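Local coordinates for ferripyochelin binding protein (Salmonella enterica subsp. enterica serovar Typhimurium, PDB 3R3R) that binds zinc and belongs to the gamma-class carbonic anhydrase family, built on a left-handed beta-helix, so it may act as a related metalloenzyme, at residues 58-63 against 170-175. Residues are numbered along the deposited sequence; the frame is centred on the assembly and turned at random.
Sequences GARTNI and NYVKWK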
loop_
_atom_site.group_PDB
_atom_site.type_symbol
_atom_site.label_atom_id
_atom_site.label_comp_id
_atom_site.label_asym_id
_atom_site.label_seq_id
_atom_site.Cartn_x
_atom_site.Cartn_y
_atom_site.Cartn_z
ATOM N N GLY A 58 -6.551 2.127 -3.506
ATOM C CA GLY A 58 -7.681 1.679 -4.301
ATOM C C GLY A 58 -8.400 0.467 -3.731
ATOM O O GLY A 58 -7.921 -0.191 -2.799
ATOM N N ALA A 59 -9.552 0.157 -4.318
ATOM C CA ALA A 59 -10.454 -0.859 -3.787
ATOM C C ALA A 59 -9.821 -2.250 -3.722
ATOM O O ALA A 59 -9.044 -2.651 -4.604
ATOM C CB ALA A 59 -11.766 -0.900 -4.589
ATOM N N ARG A 60 -10.171 -2.983 -2.668
ATOM C CA ARG A 60 -9.792 -4.389 -2.522
ATOM C C ARG A 60 -8.293 -4.577 -2.374
ATOM O O ARG A 60 -7.756 -5.622 -2.724
ATOM C CB ARG A 60 -10.344 -5.244 -3.685
ATOM C CG ARG A 60 -11.875 -5.169 -3.846
ATOM C CD ARG A 60 -12.371 -5.882 -5.107
ATOM N NE ARG A 60 -11.683 -5.387 -6.290
ATOM C CZ ARG A 60 -11.995 -4.269 -6.947
ATOM N NH1 ARG A 60 -13.042 -3.516 -6.597
ATOM N NH2 ARG A 60 -11.257 -3.906 -7.983
ATOM N N THR A 61 -7.627 -3.564 -1.834
ATOM C CA THR A 61 -6.189 -3.628 -1.582
ATOM C C THR A 61 -5.916 -3.897 -0.111
ATOM O O THR A 61 -6.587 -3.339 0.768
ATOM C CB THR A 61 -5.532 -2.326 -2.068
ATOM O OG1 THR A 61 -5.478 -2.397 -3.501
ATOM C CG2 THR A 61 -4.132 -2.088 -1.463
ATOM N N ASN A 62 -4.960 -4.796 0.146
ATOM C CA ASN A 62 -4.540 -5.110 1.497
ATOM C C ASN A 62 -3.177 -4.499 1.788
ATOM O O ASN A 62 -2.261 -4.541 0.956
ATOM C CB ASN A 62 -4.566 -6.625 1.771
ATOM C CG ASN A 62 -3.739 -7.434 0.781
ATOM O OD1 ASN A 62 -4.223 -7.838 -0.309
ATOM N ND2 ASN A 62 -2.507 -7.688 1.148
ATOM N N ILE A 63 -3.077 -3.913 2.974
ATOM C CA ILE A 63 -1.825 -3.410 3.496
ATOM C C ILE A 63 -1.496 -4.247 4.728
ATOM O O ILE A 63 -2.123 -4.102 5.783
ATOM C CB ILE A 63 -1.907 -1.905 3.892
ATOM C CG1 ILE A 63 -2.461 -1.030 2.746
ATOM C CG2 ILE A 63 -0.530 -1.419 4.344
ATOM C CD1 ILE A 63 -1.651 -1.069 1.474
ATOM N N ASN A 170 -8.390 -13.358 -1.823
ATOM C CA ASN A 170 -8.246 -14.025 -0.538
ATOM C C ASN A 170 -8.263 -13.008 0.587
ATOM O O ASN A 170 -8.936 -13.195 1.600
ATOM C CB ASN A 170 -6.940 -14.825 -0.465
ATOM C CG ASN A 170 -6.969 -16.067 -1.326
ATOM O OD1 ASN A 170 -8.039 -16.568 -1.660
ATOM N ND2 ASN A 170 -5.789 -16.583 -1.676
ATOM N N TYR A 171 -7.510 -11.923 0.409
ATOM C CA TYR A 171 -7.413 -10.917 1.462
ATOM C C TYR A 171 -8.716 -10.148 1.684
ATOM O O TYR A 171 -9.003 -9.741 2.806
ATOM C CB TYR A 171 -6.202 -9.983 1.263
ATOM C CG TYR A 171 -5.049 -10.413 2.151
ATOM C CD1 TYR A 171 -4.974 -9.969 3.468
ATOM C CD2 TYR A 171 -4.082 -11.306 1.704
ATOM C CE1 TYR A 171 -3.965 -10.384 4.319
ATOM C CE2 TYR A 171 -3.057 -11.737 2.558
ATOM C CZ TYR A 171 -3.012 -11.263 3.860
ATOM O OH TYR A 171 -2.009 -11.642 4.728
ATOM N N VAL A 172 -9.527 -9.971 0.646
ATOM C CA VAL A 172 -10.854 -9.398 0.863
ATOM C C VAL A 172 -11.702 -10.366 1.708
ATOM O O VAL A 172 -12.360 -9.965 2.671
ATOM C CB VAL A 172 -11.566 -9.082 -0.474
ATOM C CG1 VAL A 172 -13.062 -8.809 -0.245
ATOM C CG2 VAL A 172 -10.889 -7.891 -1.149
ATOM N N LYS A 173 -11.668 -11.653 1.372
ATOM C CA LYS A 173 -12.395 -12.649 2.154
ATOM C C LYS A 173 -11.933 -12.650 3.617
ATOM O O LYS A 173 -12.757 -12.682 4.545
ATOM C CB LYS A 173 -12.229 -14.047 1.544
ATOM C CG LYS A 173 -12.818 -14.215 0.146
ATOM C CD LYS A 173 -12.714 -15.665 -0.314
ATOM C CE LYS A 173 -13.053 -15.804 -1.788
ATOM N NZ LYS A 173 -12.043 -15.106 -2.628
ATOM N N TRP A 174 -10.621 -12.618 3.825
ATOM C CA TRP A 174 -10.092 -12.693 5.173
ATOM C C TRP A 174 -10.434 -11.446 5.977
ATOM O O TRP A 174 -10.822 -11.557 7.136
ATOM C CB TRP A 174 -8.590 -13.013 5.163
ATOM C CG TRP A 174 -8.300 -14.387 4.557
ATOM C CD1 TRP A 174 -9.123 -15.493 4.577
ATOM C CD2 TRP A 174 -7.146 -14.771 3.799
ATOM N NE1 TRP A 174 -8.536 -16.525 3.892
ATOM C CE2 TRP A 174 -7.323 -16.110 3.408
ATOM C CE3 TRP A 174 -5.973 -14.113 3.423
ATOM C CZ2 TRP A 174 -6.364 -16.806 2.679
ATOM C CZ3 TRP A 174 -5.031 -14.805 2.683
ATOM C CH2 TRP A 174 -5.236 -16.133 2.313
ATOM N N LYS A 175 -10.317 -10.257 5.391
ATOM C CA LYS A 175 -10.765 -9.084 6.144
ATOM C C LYS A 175 -12.268 -9.162 6.455
ATOM O O LYS A 175 -12.688 -8.789 7.545
ATOM C CB LYS A 175 -10.330 -7.755 5.520
ATOM C CG LYS A 175 -10.928 -7.426 4.204
ATOM C CD LYS A 175 -12.221 -6.644 4.321
ATOM C CE LYS A 175 -12.717 -6.373 2.927
ATOM N NZ LYS A 175 -14.134 -5.948 2.914
#
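N62 lays its side-chain amide over the aromatic ring of Y171, the two planes only 18° apart in a stack. Its CG lies 3.5 Å from Y171 CG, so the amide sits over the ring's root rather than its centre. That CG is placed there by a chi1 of 55°, between backbone N and carbonyl carbon, and a chi2 of -87° then turns the amide flat on the ring. Asparagine suits the place because its short, planar amide can lie on an aromatic face. Tyrosine offers two broad faces: the opposite one is covered by W174, whose CE3 lies over the ring centre, 3.7 Å above its plane, and W43 meets the ring edge-to-face. One helical step on, V172 directs its CG2 methyl at R60, reaching CB at 3.7 Å. A beta-branched valine presents a compact apolar surface to the arginine's aliphatic root, while the long R60 chain carries its charge away to salt bridges with D89 and E88, acids of the next coil. R60 also occupies the third position of a type II turn from G58 to T61, at one corner of the left-handed beta-helix, just before strand 62-63. The C-terminal helix 158-182 thus packs along the flank of the coil. With no hydrogen bond or salt bridge across the two segments, attachment here depends on shape fit and on the Y171 ring, held between N62 and W174.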